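PDB 4N4B: GH62 arabinofuranosidase from Podospora anserina, which hydrolyses terminal non-reducing alpha-L-arabinofuranosides, probably trimming arabinose side groups from the xylan of plant biomass. Local coordinates for residues F215-V220 and I283-I288; I289-V294 and N304-Y309; D49-L54 and H60-T65. All coordinates share one frame; numbering follows the deposited sequence. Where two conformers were deposited one is given.

Contact 1: F215-V220 and I283-I288. With CA (calcium ion), chain B; TRS (2-amino-2-hydroxymethyl-propane-1,3-diol), chain D.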
ATOM      1  N   PHE A 215      -8.984   1.965   9.141  1.00 10.06           N
ATOM      2  CA  PHE A 215      -8.021   1.266   9.947  1.00  9.31           C
ATOM      3  C   PHE A 215      -6.535   1.489   9.545  1.00  9.63           C
ATOM      4  O   PHE A 215      -5.732   1.961  10.322  1.00 10.84           O
ATOM      5  CB  PHE A 215      -8.366  -0.262  10.048  1.00 10.09           C
ATOM      6  CG  PHE A 215      -7.588  -1.035  11.051  1.00 12.05           C
ATOM      7  CD1 PHE A 215      -7.615  -0.660  12.369  1.00 13.66           C
ATOM      8  CD2 PHE A 215      -6.867  -2.127  10.724  1.00 11.43           C
ATOM      9  CE1 PHE A 215      -6.883  -1.346  13.321  1.00 13.83           C
ATOM     10  CE2 PHE A 215      -6.175  -2.854  11.654  1.00 12.88           C
ATOM     11  CZ  PHE A 215      -6.170  -2.484  12.976  1.00 14.15           C
ATOM     12  N   GLU A 216      -6.221   1.127   8.299  1.00  9.91           N
ATOM     13  CA  GLU A 216      -4.808   1.174   7.835  1.00  9.29           C
ATOM     14  C   GLU A 216      -4.831   1.041   6.360  1.00  8.23           C
ATOM     15  O   GLU A 216      -5.782   1.128   5.652  1.00  9.65           O
ATOM     16  CB  GLU A 216      -3.968   0.157   8.593  1.00 11.19           C
ATOM     17  CG  GLU A 216      -4.238  -1.254   8.235  1.00  9.96           C
ATOM     18  CD  GLU A 216      -3.632  -2.283   9.165  1.00 10.87           C
ATOM     19  OE1 GLU A 216      -2.930  -1.963  10.128  1.00 12.37           O
ATOM     20  OE2 GLU A 216      -3.797  -3.499   8.889  1.00 13.29           O
ATOM     21  N   ALA A 217      -3.579   0.931   5.841  1.00  7.98           N
ATOM     22  CA  ALA A 217      -3.300   0.580   4.423  1.00  7.69           C
ATOM     23  C   ALA A 217      -3.819   1.583   3.432  1.00  8.80           C
ATOM     24  O   ALA A 217      -4.466   1.261   2.434  1.00  9.16           O
ATOM     25  CB  ALA A 217      -3.790  -0.811   4.165  1.00  8.51           C
ATOM     26  N   ALA A 218      -3.653   2.877   3.723  1.00  8.67           N
ATOM     27  CA  ALA A 218      -4.107   3.917   2.794  1.00  9.46           C
ATOM     28  C   ALA A 218      -3.347   3.853   1.474  1.00  8.68           C
ATOM     29  O   ALA A 218      -2.136   3.548   1.435  1.00  9.86           O
ATOM     30  CB  ALA A 218      -3.987   5.268   3.431  1.00 10.55           C
ATOM     31  N   CYS A 219      -4.073   4.200   0.416  1.00 10.03           N
ATOM     32  CA  CYS A 219      -3.525   4.578  -0.883  1.00 10.08           C
ATOM     33  C   CYS A 219      -4.102   5.919  -1.321  1.00  8.99           C
ATOM     34  O   CYS A 219      -5.301   6.126  -1.130  1.00  8.65           O
ATOM     35  CB  CYS A 219      -3.808   3.594  -2.015  1.00  8.96           C
ATOM     36  SG  CYS A 219      -3.387   1.841  -1.725  1.00 11.16           S
ATOM     37  N   VAL A 220      -3.267   6.812  -1.812  1.00  9.89           N
ATOM     38  CA  VAL A 220      -3.744   8.121  -2.399  1.00  9.47           C
ATOM     39  C   VAL A 220      -3.167   8.209  -3.810  1.00  9.29           C
ATOM     40  O   VAL A 220      -1.941   8.223  -3.939  1.00  9.32           O
ATOM     41  CB  VAL A 220      -3.375   9.302  -1.511  1.00 10.03           C
ATOM     42  CG1 VAL A 220      -4.062  10.530  -2.089  1.00 11.18           C
ATOM     43  CG2 VAL A 220      -3.800   8.988  -0.044  1.00 11.17           C
ATOM     44  N   ILE A 283     -10.206  -8.940   1.687  1.00  8.60           N
ATOM     45  CA  ILE A 283      -9.452  -8.226   0.618  1.00  8.75           C
ATOM     46  C   ILE A 283      -8.678  -7.166   1.335  1.00  8.40           C
ATOM     47  O   ILE A 283      -9.244  -6.241   1.911  1.00  8.87           O
ATOM     48  CB  ILE A 283     -10.419  -7.624  -0.429  1.00  9.95           C
ATOM     49  CG1 ILE A 283     -11.479  -8.598  -0.940  1.00 10.36           C
ATOM     50  CG2 ILE A 283      -9.570  -7.023  -1.529  1.00 10.31           C
ATOM     51  CD1 ILE A 283     -10.927  -9.763  -1.718  1.00 11.45           C
ATOM     52  N   SER A 284      -7.407  -7.374   1.470  1.00  9.19           N
ATOM     53  CA  SER A 284      -6.594  -6.592   2.405  1.00  8.86           C
ATOM     54  C   SER A 284      -5.377  -5.962   1.685  1.00  8.61           C
ATOM     55  O   SER A 284      -5.136  -6.217   0.555  1.00  9.82           O
ATOM     56  CB  SER A 284      -6.207  -7.520   3.589  1.00  7.98           C
ATOM     57  OG  SER A 284      -5.463  -6.914   4.596  1.00  8.42           O
ATOM     58  N   HIS A 285      -4.629  -5.180   2.454  1.00  8.30           N
ATOM     59  CA  HIS A 285      -3.534  -4.299   2.059  1.00  7.51           C
ATOM     60  C   HIS A 285      -2.952  -4.622   0.683  1.00  8.61           C
ATOM     61  O   HIS A 285      -2.305  -5.577   0.502  1.00  9.25           O
ATOM     62  CB  HIS A 285      -2.405  -4.369   3.123  1.00  8.33           C
ATOM     63  CG  HIS A 285      -1.462  -3.201   3.101  1.00  8.35           C
ATOM     64  ND1 HIS A 285      -0.887  -2.673   4.228  1.00  9.04           N
ATOM     65  CD2 HIS A 285      -0.927  -2.526   2.063  1.00  8.91           C
ATOM     66  CE1 HIS A 285      -0.100  -1.676   3.881  1.00  9.91           C
ATOM     67  NE2 HIS A 285      -0.118  -1.553   2.572  1.00  9.23           N
ATOM     68  N   GLY A 286      -3.132  -3.688  -0.232  1.00  8.00           N
ATOM     69  CA  GLY A 286      -2.646  -3.829  -1.589  1.00  9.06           C
ATOM     70  C   GLY A 286      -2.341  -2.501  -2.266  1.00  7.72           C
ATOM     71  O   GLY A 286      -2.269  -1.500  -1.659  1.00  8.54           O
ATOM     72  N   GLU A 287      -2.212  -2.563  -3.579  1.00  7.07           N
ATOM     73  CA  GLU A 287      -1.871  -1.380  -4.392  1.00  7.04           C
ATOM     74  C   GLU A 287      -2.347  -1.592  -5.810  1.00  8.32           C
ATOM     75  O   GLU A 287      -2.284  -2.694  -6.324  1.00  8.12           O
ATOM     76  CB  GLU A 287      -0.387  -1.066  -4.396  1.00  7.37           C
ATOM     77  CG  GLU A 287       0.070   0.142  -3.560  1.00  8.95           C
ATOM     78  CD  GLU A 287       1.508   0.583  -3.775  1.00 10.00           C
ATOM     79  OE1 GLU A 287       1.929   0.571  -4.996  1.00 10.69           O
ATOM     80  OE2 GLU A 287       2.214   0.847  -2.784  1.00  9.89           O
ATOM     81  N   ILE A 288      -2.775  -0.477  -6.464  1.00  8.64           N
ATOM     82  CA  ILE A 288      -3.067  -0.494  -7.896  1.00  9.03           C
ATOM     83  C   ILE A 288      -1.775  -0.596  -8.717  1.00  8.89           C
ATOM     84  O   ILE A 288      -0.788   0.117  -8.414  1.00 10.86           O
ATOM     85  CB  ILE A 288      -3.894   0.758  -8.241  1.00  9.16           C
ATOM     86  CG1 ILE A 288      -5.252   0.767  -7.543  1.00  9.74           C
ATOM     87  CG2 ILE A 288      -4.030   0.907  -9.796  1.00 10.28           C
ATOM     88  CD1 ILE A 288      -6.164   1.972  -7.824  1.00 10.43           C
TER
HETATM   89 CA    CA B 401       0.875  -0.064   1.270  1.00 11.49          CA
HETATM   90  C   TRS D 403       0.526  -3.896   8.479  1.00 11.04           C
HETATM   91  C1  TRS D 403       1.759  -4.780   8.567  1.00 12.98           C
HETATM   92  C2  TRS D 403       0.128  -3.425   7.049  1.00 11.88           C
HETATM   93  C3  TRS D 403       0.658  -2.666   9.427  1.00 13.51           C
HETATM   94  N   TRS D 403      -0.741  -4.617   8.941  1.00 12.27           N
HETATM   95  O1  TRS D 403       1.608  -6.014   7.700  1.00 11.04           O
HETATM   96  O2  TRS D 403      -1.175  -2.796   6.990  1.00 11.24           O
HETATM   97  O3  TRS D 403       1.752  -1.932   8.897  1.00 12.12           O
HETATM   98  O   HOH W   1      -3.541  -0.712   0.701  1.00 10.48           O
HETATM   99  O   HOH W   2      -0.987   0.838   0.967  1.00 12.18           O
HETATM  100  O   HOH W   3       0.323  -1.285  -0.463  1.00  7.98           O
HETATM  101  O   HOH W   4       1.985   1.158  -0.085  1.00 10.90           O
HETATM  102  O   HOH W   5       2.691  -1.311   1.435  1.00  7.93           O
HETATM  103  O   HOH W   6       1.334   1.006   2.877  1.00 10.94           O
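His285 lays its imidazole flat against the methyl group of Ala217, whose CB stands 3.6 Å from the centroid of the His285 ring and 19° off the ring normal, a CH-pi contact over one face. The small alanine lets the two chains come close at this point. CG, anti to the backbone N (chi1 -160°), carries the ring across toward Ala217. The two ring nitrogens serve different partners: His285 ND1 gives its hydrogen to O2 of the bound Tris at 2.8 Å, while His285 NE2 binds the calcium ion at 2.2 Å, where five waters complete its ligands. Glu216 reaches the amine of the same Tris through a weak hydrogen bond from TRS N to OE2.

Gly286 N donates to water 1, which in turn donates to Ala217 O at 2.8 Å. Its carbonyl O accepts from calcium-bound water 3; lacking a side chain, the glycine probably leaves both atoms within reach of water. Cys219 SG packs against Gly286 O at 3.5 Å, a buried spot that a compact cysteine fits. Glu287 OE2 lies 2.7 Å from calcium-bound water 4, and OE1 forms a salt bridge with Arg290.

No direct hydrogen bond joins the segments; the alanine-imidazole contact, cysteine packing and water 1 do. The imidazole couples calcium to a pocket that here holds Tris, probably from the crystallisation liquor, consistent with a substrate site in mid-propeller.

Contact 2: I289-V294 and N304-Y309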
ATOM      1  N   ILE A 289      -1.800  -1.400  -9.745  1.00  9.26           N
ATOM      2  CA  ILE A 289      -0.641  -1.480 -10.584  1.00  9.76           C
ATOM      3  C   ILE A 289      -0.456  -0.152 -11.333  1.00 10.83           C
ATOM      4  O   ILE A 289      -1.252   0.243 -12.072  1.00 12.68           O
ATOM      5  CB  ILE A 289      -0.743  -2.637 -11.578  1.00 10.22           C
ATOM      6  CG1 ILE A 289      -0.895  -3.983 -10.865  1.00 10.70           C
ATOM      7  CG2 ILE A 289       0.520  -2.673 -12.403  1.00 12.66           C
ATOM      8  CD1 ILE A 289      -0.932  -5.161 -11.818  1.00 12.11           C
ATOM      9  N   ARG A 290       0.637   0.510 -11.069  1.00  9.66           N
ATOM     10  CA  ARG A 290       0.944   1.744 -11.754  1.00 11.06           C
ATOM     11  C   ARG A 290       1.848   1.447 -12.943  1.00 11.97           C
ATOM     12  O   ARG A 290       2.858   0.896 -12.859  1.00 11.44           O
ATOM     13  CB  ARG A 290       1.619   2.750 -10.799  1.00 10.25           C
ATOM     14  CG  ARG A 290       0.644   3.430  -9.858  1.00  9.98           C
ATOM     15  CD  ARG A 290       1.392   4.125  -8.729  1.00  9.71           C
ATOM     16  NE  ARG A 290       2.015   3.249  -7.730  1.00 10.26           N
ATOM     17  CZ  ARG A 290       3.260   3.307  -7.341  1.00  8.77           C
ATOM     18  NH1 ARG A 290       4.124   4.142  -7.859  1.00  9.09           N
ATOM     19  NH2 ARG A 290       3.692   2.475  -6.431  1.00  8.56           N
ATOM     20  N   ASP A 291       1.360   1.879 -14.074  1.00 18.52           N
ATOM     21  CA  ASP A 291       2.120   1.795 -15.298  1.00 28.05           C
ATOM     22  C   ASP A 291       2.368   3.227 -15.817  1.00 27.18           C
ATOM     23  O   ASP A 291       2.246   4.169 -15.106  1.00 29.45           O
ATOM     24  CB  ASP A 291       1.483   0.846 -16.270  1.00 33.12           C
ATOM     25  CG  ASP A 291       0.033   1.203 -16.606  1.00 44.89           C
ATOM     26  OD1 ASP A 291      -0.342   2.351 -16.459  1.00 40.16           O
ATOM     27  OD2 ASP A 291      -0.740   0.291 -16.923  1.00 53.77           O
ATOM     28  N   GLY A 292       2.834   3.345 -17.014  1.00 42.44           N
ATOM     29  CA  GLY A 292       3.137   4.644 -17.498  1.00 35.77           C
ATOM     30  C   GLY A 292       4.154   5.376 -16.699  1.00 28.54           C
ATOM     31  O   GLY A 292       5.219   4.907 -16.400  1.00 26.80           O
ATOM     32  N   THR A 293       3.809   6.609 -16.416  1.00 27.58           N
ATOM     33  CA  THR A 293       4.790   7.185 -15.266  0.50 22.84           C
ATOM     34  C   THR A 293       4.554   6.550 -13.828  1.00 22.86           C
ATOM     35  O   THR A 293       3.528   5.961 -13.515  1.00 31.72           O
ATOM     36  CB  THR A 293       4.553   8.700 -15.282  0.50 25.33           C
ATOM     37  OG1 THR A 293       5.131   9.278 -16.465  0.50 24.87           O
ATOM     38  CG2 THR A 293       5.164   9.331 -14.074  0.50 20.51           C
ATOM     39  N   VAL A 294       5.704   6.271 -13.333  1.00 12.85           N
ATOM     40  CA  VAL A 294       5.778   5.598 -12.071  1.00 12.86           C
ATOM     41  C   VAL A 294       6.437   6.543 -11.082  1.00 12.11           C
ATOM     42  O   VAL A 294       7.114   6.153 -10.273  1.00 12.23           O
ATOM     43  CB  VAL A 294       6.424   4.239 -12.209  1.00 12.45           C
ATOM     44  CG1 VAL A 294       5.514   3.270 -12.952  1.00 13.30           C
ATOM     45  CG2 VAL A 294       7.756   4.328 -12.893  1.00 14.72           C
ATOM     46  N   ASN A 304      -8.154   0.870 -16.598  1.00 14.76           N
ATOM     47  CA  ASN A 304      -7.522  -0.411 -16.570  0.50 14.12           C
ATOM     48  C   ASN A 304      -6.933  -0.704 -15.181  1.00 12.98           C
ATOM     49  O   ASN A 304      -5.730  -0.985 -15.085  1.00 14.85           O
ATOM     50  CB  ASN A 304      -6.417  -0.455 -17.634  0.50 16.67           C
ATOM     51  CG  ASN A 304      -6.969  -0.352 -19.039  0.50 18.49           C
ATOM     52  OD1 ASN A 304      -7.496  -1.330 -19.583  0.50 18.71           O
ATOM     53  ND2 ASN A 304      -6.816   0.829 -19.634  0.50 19.36           N
ATOM     54  N   ILE A 305      -7.767  -0.601 -14.177  1.00 11.40           N
ATOM     55  CA  ILE A 305      -7.325  -0.841 -12.780  1.00 11.34           C
ATOM     56  C   ILE A 305      -7.128  -2.342 -12.474  1.00  9.81           C
ATOM     57  O   ILE A 305      -8.060  -3.100 -12.670  1.00 10.87           O
ATOM     58  CB  ILE A 305      -8.256  -0.185 -11.790  1.00 10.85           C
ATOM     59  CG1 ILE A 305      -8.216   1.319 -11.910  1.00 12.94           C
ATOM     60  CG2 ILE A 305      -7.864  -0.614 -10.354  1.00 11.92           C
ATOM     61  CD1 ILE A 305      -9.283   2.018 -11.221  1.00 12.62           C
ATOM     62  N   ARG A 306      -5.939  -2.701 -12.010  1.00  9.66           N
ATOM     63  CA  ARG A 306      -5.707  -3.988 -11.408  1.00  9.35           C
ATOM     64  C   ARG A 306      -5.014  -3.674 -10.078  1.00 10.58           C
ATOM     65  O   ARG A 306      -4.225  -2.704  -9.943  1.00 10.24           O
ATOM     66  CB  ARG A 306      -4.748  -4.782 -12.286  1.00 12.22           C
ATOM     67  CG  ARG A 306      -5.278  -5.131 -13.717  1.00 14.86           C
ATOM     68  CD  ARG A 306      -4.906  -4.100 -14.700  1.00 19.61           C
ATOM     69  NE  ARG A 306      -3.484  -4.212 -15.018  1.00 23.59           N
ATOM     70  CZ  ARG A 306      -2.689  -3.241 -15.454  1.00 26.72           C
ATOM     71  NH1 ARG A 306      -3.141  -1.943 -15.653  1.00 27.56           N
ATOM     72  NH2 ARG A 306      -1.449  -3.539 -15.716  1.00 25.99           N
ATOM     73  N   PHE A 307      -5.337  -4.471  -9.080  1.00  9.66           N
ATOM     74  CA  PHE A 307      -4.987  -4.180  -7.668  1.00  9.66           C
ATOM     75  C   PHE A 307      -4.348  -5.461  -7.106  1.00  8.76           C
ATOM     76  O   PHE A 307      -5.026  -6.532  -7.054  1.00  9.50           O
ATOM     77  CB  PHE A 307      -6.210  -3.759  -6.910  1.00 10.96           C
ATOM     78  CG  PHE A 307      -6.008  -3.361  -5.463  1.00  9.31           C
ATOM     79  CD1 PHE A 307      -5.578  -2.082  -5.114  1.00  8.84           C
ATOM     80  CD2 PHE A 307      -6.373  -4.217  -4.433  1.00 10.70           C
ATOM     81  CE1 PHE A 307      -5.486  -1.677  -3.801  1.00 10.19           C
ATOM     82  CE2 PHE A 307      -6.271  -3.825  -3.118  1.00 10.61           C
ATOM     83  CZ  PHE A 307      -5.779  -2.567  -2.754  1.00 10.31           C
ATOM     84  N   MET A 308      -3.049  -5.458  -6.799  1.00  7.04           N
ATOM     85  CA  MET A 308      -2.421  -6.571  -6.119  1.00  7.24           C
ATOM     86  C   MET A 308      -2.815  -6.470  -4.677  1.00  7.83           C
ATOM     87  O   MET A 308      -2.651  -5.406  -4.088  1.00  8.61           O
ATOM     88  CB  MET A 308      -0.918  -6.514  -6.307  1.00  8.07           C
ATOM     89  CG  MET A 308      -0.280  -7.860  -6.030  1.00  8.88           C
ATOM     90  SD  MET A 308       1.509  -7.794  -6.134  1.00  9.30           S
ATOM     91  CE  MET A 308       1.946  -9.483  -6.338  1.00 11.22           C
ATOM     92  N   TYR A 309      -3.287  -7.562  -4.082  1.00  7.71           N
ATOM     93  CA  TYR A 309      -3.794  -7.551  -2.703  1.00  7.31           C
ATOM     94  C   TYR A 309      -3.354  -8.749  -1.966  1.00  7.76           C
ATOM     95  O   TYR A 309      -2.901  -9.751  -2.504  1.00  8.11           O
ATOM     96  CB  TYR A 309      -5.301  -7.373  -2.709  1.00  8.28           C
ATOM     97  CG  TYR A 309      -6.022  -8.688  -3.046  1.00  9.10           C
ATOM     98  CD1 TYR A 309      -6.130  -9.178  -4.339  1.00  8.47           C
ATOM     99  CD2 TYR A 309      -6.601  -9.457  -2.042  1.00  9.27           C
ATOM    100  CE1 TYR A 309      -6.781 -10.352  -4.646  1.00  9.74           C
ATOM    101  CE2 TYR A 309      -7.296 -10.617  -2.333  1.00  8.80           C
ATOM    102  CZ  TYR A 309      -7.356 -11.036  -3.643  1.00  9.70           C
ATOM    103  OH  TYR A 309      -8.093 -12.228  -3.896  1.00 10.89           O
TER
HETATM  104  O   HOH W   7      -3.777  -0.822 -12.727  1.00 12.30           O
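Arg306 NH1 is gripped from two directions: Asp291 OD2 forms a long salt bridge with it at 3.5 Å, and the carbonyl O of Asn304 receives its hydrogen at 2.8 Å. The second bond is nearly straight, 170° at the hydrogen, and Asn304 O lies practically within the guanidinium plane. Asp291 OD2 also comes in at the edge of that group, although the carboxylate is turned well out of the guanidinium plane. Arginine suits the place because its flat head offers several N-H bonds around one rim. The arginine side chain doubles back to bring the head there, bent at both chi2 (91°) and chi3 (74°), so that it returns beside its own strand.

Ile289 lies over one face of the guanidinium, offset toward the NH2 side, its CG2 approaching Arg306 NH2 to 4.0 Å, while CD1 rests on Arg306 CB at 3.9 Å. The two side chains cross at about a right angle, and the branched isoleucine thus supplies one methyl to the head and another to the root of the arginine.

One backbone bond and one water set this pairing. Ile289 N donates to Arg306 O at 2.8 Å. Water 7 accepts from Arg306 N at 3.0 Å, with Ile289 O and Asn304 O both in reach as acceptors, bridging where the chains part.

This is structural packing where the loop leaves edge strand 286-288, direct pairing with strand 306-311 giving way to a water bridge. Strand 326-332 flanks 306-311 on the other side and sends Phe329 against Ile289, whereas Leu54 of strand 46-55, in the neighbouring sheet, packs on Arg306 and bonds through its backbone to Arg290.

Contact 3: D49-L54 and H60-T65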
ATOM      1  N   ASP A  49       1.266  -6.745   1.957  1.00  7.76           N
ATOM      2  CA  ASP A  49       1.311  -5.281   1.823  1.00  7.36           C
ATOM      3  C   ASP A  49       2.091  -4.795   0.561  1.00  6.98           C
ATOM      4  O   ASP A  49       2.981  -3.929   0.668  1.00  7.24           O
ATOM      5  CB  ASP A  49       2.016  -4.659   3.045  1.00  7.87           C
ATOM      6  CG  ASP A  49       1.600  -5.221   4.405  1.00  7.60           C
ATOM      7  OD1 ASP A  49       0.402  -5.496   4.530  1.00  9.64           O
ATOM      8  OD2 ASP A  49       2.501  -5.337   5.279  1.00  8.50           O
ATOM      9  N   PRO A  50       1.754  -5.345  -0.589  1.00  6.37           N
ATOM     10  CA  PRO A  50       2.617  -5.024  -1.783  1.00  7.07           C
ATOM     11  C   PRO A  50       2.515  -3.617  -2.289  1.00  7.61           C
ATOM     12  O   PRO A  50       1.477  -2.945  -2.190  1.00  7.89           O
ATOM     13  CB  PRO A  50       2.114  -5.982  -2.806  1.00  7.59           C
ATOM     14  CG  PRO A  50       0.666  -6.218  -2.440  1.00  7.60           C
ATOM     15  CD  PRO A  50       0.723  -6.330  -0.944  1.00  7.09           C
ATOM     16  N   THR A  51       3.636  -3.185  -2.844  1.00  6.91           N
ATOM     17  CA  THR A  51       3.680  -2.008  -3.793  1.00  6.94           C
ATOM     18  C   THR A  51       4.113  -2.585  -5.092  1.00  7.62           C
ATOM     19  O   THR A  51       4.984  -3.436  -5.193  1.00  8.15           O
ATOM     20  CB  THR A  51       4.640  -0.959  -3.227  1.00  6.77           C
ATOM     21  OG1 THR A  51       4.650   0.196  -4.118  1.00  8.17           O
ATOM     22  CG2 THR A  51       6.037  -1.368  -3.077  1.00  7.83           C
ATOM     23  N   ILE A  52       3.483  -2.089  -6.182  1.00  7.64           N
ATOM     24  CA  ILE A  52       3.733  -2.683  -7.523  1.00  8.00           C
ATOM     25  C   ILE A  52       3.651  -1.623  -8.601  1.00  8.42           C
ATOM     26  O   ILE A  52       2.695  -0.864  -8.709  1.00  9.15           O
ATOM     27  CB  ILE A  52       2.717  -3.829  -7.764  1.00  7.86           C
ATOM     28  CG1 ILE A  52       2.940  -4.411  -9.140  1.00  8.43           C
ATOM     29  CG2 ILE A  52       1.292  -3.403  -7.524  1.00  9.42           C
ATOM     30  CD1 ILE A  52       2.256  -5.736  -9.352  1.00  8.58           C
ATOM     31  N   ILE A  53       4.618  -1.727  -9.485  1.00  9.12           N
ATOM     32  CA  ILE A  53       4.711  -0.900 -10.716  1.00  8.90           C
ATOM     33  C   ILE A  53       5.047  -1.820 -11.846  1.00  9.68           C
ATOM     34  O   ILE A  53       5.485  -2.906 -11.724  1.00 10.83           O
ATOM     35  CB  ILE A  53       5.669   0.304 -10.576  1.00  9.92           C
ATOM     36  CG1 ILE A  53       7.055  -0.186 -10.451  1.00 10.17           C
ATOM     37  CG2 ILE A  53       5.278   1.227  -9.468  1.00 10.16           C
ATOM     38  CD1 ILE A  53       8.112   0.913 -10.498  1.00 12.46           C
ATOM     39  N   LEU A  54       4.706  -1.293 -13.042  1.00 10.56           N
ATOM     40  CA  LEU A  54       4.843  -1.994 -14.325  1.00 10.79           C
ATOM     41  C   LEU A  54       5.618  -1.082 -15.258  1.00 11.75           C
ATOM     42  O   LEU A  54       5.247   0.032 -15.478  1.00 14.28           O
ATOM     43  CB  LEU A  54       3.482  -2.360 -14.893  1.00 12.94           C
ATOM     44  CG  LEU A  54       3.445  -3.079 -16.239  1.00 15.14           C
ATOM     45  CD1 LEU A  54       4.212  -4.334 -16.210  1.00 13.62           C
ATOM     46  CD2 LEU A  54       2.008  -3.351 -16.651  1.00 18.57           C
ATOM     47  N   HIS A  60       7.493  -4.881 -11.035  1.00  8.74           N
ATOM     48  CA  HIS A  60       8.392  -4.778  -9.916  1.00  9.11           C
ATOM     49  C   HIS A  60       7.544  -4.673  -8.646  1.00  8.20           C
ATOM     50  O   HIS A  60       6.705  -3.766  -8.551  1.00  9.43           O
ATOM     51  CB  HIS A  60       9.247  -3.450 -10.053  1.00  9.23           C
ATOM     52  CG  HIS A  60      10.180  -3.510 -11.233  1.00 10.05           C
ATOM     53  ND1 HIS A  60       9.891  -3.063 -12.501  1.00 14.01           N
ATOM     54  CD2 HIS A  60      11.398  -3.997 -11.215  1.00  8.46           C
ATOM     55  CE1 HIS A  60      10.992  -3.273 -13.247  1.00  8.93           C
ATOM     56  NE2 HIS A  60      11.898  -3.867 -12.491  1.00 13.53           N
ATOM     57  N   VAL A  61       7.806  -5.593  -7.709  1.00  7.88           N
ATOM     58  CA  VAL A  61       7.044  -5.649  -6.439  1.00  7.41           C
ATOM     59  C   VAL A  61       7.939  -5.589  -5.338  1.00  6.77           C
ATOM     60  O   VAL A  61       8.960  -6.272  -5.201  1.00  7.99           O
ATOM     61  CB  VAL A  61       6.173  -6.919  -6.407  1.00  8.79           C
ATOM     62  CG1 VAL A  61       5.298  -6.931  -5.145  1.00  9.10           C
ATOM     63  CG2 VAL A  61       5.277  -7.016  -7.616  1.00 10.39           C
ATOM     64  N   PHE A  62       7.506  -4.807  -4.279  1.00  6.72           N
ATOM     65  CA  PHE A  62       8.101  -4.896  -2.952  1.00  7.03           C
ATOM     66  C   PHE A  62       6.981  -5.253  -1.976  1.00  6.85           C
ATOM     67  O   PHE A  62       5.876  -4.800  -2.116  1.00  7.65           O
ATOM     68  CB  PHE A  62       8.817  -3.591  -2.489  1.00  8.24           C
ATOM     69  CG  PHE A  62       9.874  -3.149  -3.459  1.00  7.68           C
ATOM     70  CD1 PHE A  62       9.570  -2.501  -4.670  1.00  8.44           C
ATOM     71  CD2 PHE A  62      11.168  -3.341  -3.134  1.00  9.21           C
ATOM     72  CE1 PHE A  62      10.638  -2.153  -5.530  1.00  8.52           C
ATOM     73  CE2 PHE A  62      12.219  -2.929  -3.982  1.00  9.80           C
ATOM     74  CZ  PHE A  62      11.907  -2.304  -5.151  1.00  9.00           C
ATOM     75  N   ALA A  63       7.362  -6.082  -0.980  1.00  6.79           N
ATOM     76  CA  ALA A  63       6.342  -6.559  -0.051  1.00  6.59           C
ATOM     77  C   ALA A  63       6.985  -6.725   1.311  1.00  6.91           C
ATOM     78  O   ALA A  63       8.192  -6.813   1.487  1.00  8.02           O
ATOM     79  CB  ALA A  63       5.730  -7.862  -0.561  1.00  7.90           C
ATOM     80  N   SER A  64       6.107  -6.723   2.352  1.00  6.66           N
ATOM     81  CA  SER A  64       6.487  -7.133   3.704  1.00  7.44           C
ATOM     82  C   SER A  64       6.685  -8.675   3.747  1.00  7.14           C
ATOM     83  O   SER A  64       5.857  -9.397   3.191  1.00  8.54           O
ATOM     84  CB  SER A  64       5.504  -6.770   4.789  1.00  8.14           C
ATOM     85  OG  SER A  64       5.081  -5.403   4.699  1.00  8.69           O
ATOM     86  N   THR A  65       7.685  -9.071   4.549  1.00  7.64           N
ATOM     87  CA  THR A  65       7.809 -10.448   5.061  1.00  7.66           C
ATOM     88  C   THR A  65       7.319 -10.372   6.464  1.00  7.72           C
ATOM     89  O   THR A  65       7.687  -9.551   7.228  1.00  8.80           O
ATOM     90  CB  THR A  65       9.210 -11.021   4.949  1.00  8.56           C
ATOM     91  OG1 THR A  65      10.114 -10.310   5.772  1.00  9.53           O
ATOM     92  CG2 THR A  65       9.746 -10.925   3.476  1.00 10.50           C
TER
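Ser64 OG donates to Asp49 OD2 across the hairpin at 2.6 Å, meeting the carboxylate oxygen on its anti side and 16° out of its plane. The serine oxygen is itself an acceptor for Ala104 N, and Asp49 OD2 takes a further hydrogen bond from O1 of the bound Tris, so both oxygens have second partners.

The strands run antiparallel, 170° between their directions, and two hydrogen-bonded pairs satisfy their facing amides. Thr51 N to Phe62 O is 2.9 Å, with the return bond from Phe62 N to Thr51 O; Ile53 and His60 exchange a like couple, His60 N to Ile53 O being 2.9 Å. Between them, Ile52 and Val61 form a non-hydrogen-bonded pair. Ile52 CA lies 3.3 Å from His60 O in a CA-H...O contact, and Val61 CA approaches Thr51 O in the same way.

Pro50, which has no N-H to spend, suits a position that faces Ala63 without a bridge, and its CB meets Val61 CG1. On that face Ile52 CD1 touches Val61 CG2 at 3.7 Å, the beta-branched chains lying side by side. On the other face Thr51 has OG1 anti to its N (chi1 -178°), which leaves Thr51 CG2 beside Phe62 CB at 3.6 Å, while OG1 accepts from Val107 N.

Chemically, Ser64 is a second-shell group that probably helps to hold the aspartate's carboxylate beside the Tris site, while Pro50, Ile52 and Val61 make one face apolar.

Along the chain contact 3 closes first, then contact 1, then contact 2; their centres lie only 11 to 13 Å apart. The fold is a five-bladed beta-propeller. Contact 3 lies within one blade, in the hairpin of strands 46-55 and 58-67, whereas contact 1 crosses between strand 216-222 of another blade and strand 286-288. Contact 2 joins the loop after strand 286-288 to strand 306-311 of the same mixed sheet, where early strand 28-30 pairs with late strand 326-332, bringing the chain's two ends into one sheet, as in the closure of many propellers. Glu287 and Arg290 tie that sheet to strand 46-55. Blades thus converge on the calcium site, where His285 and Asp49 adjoin.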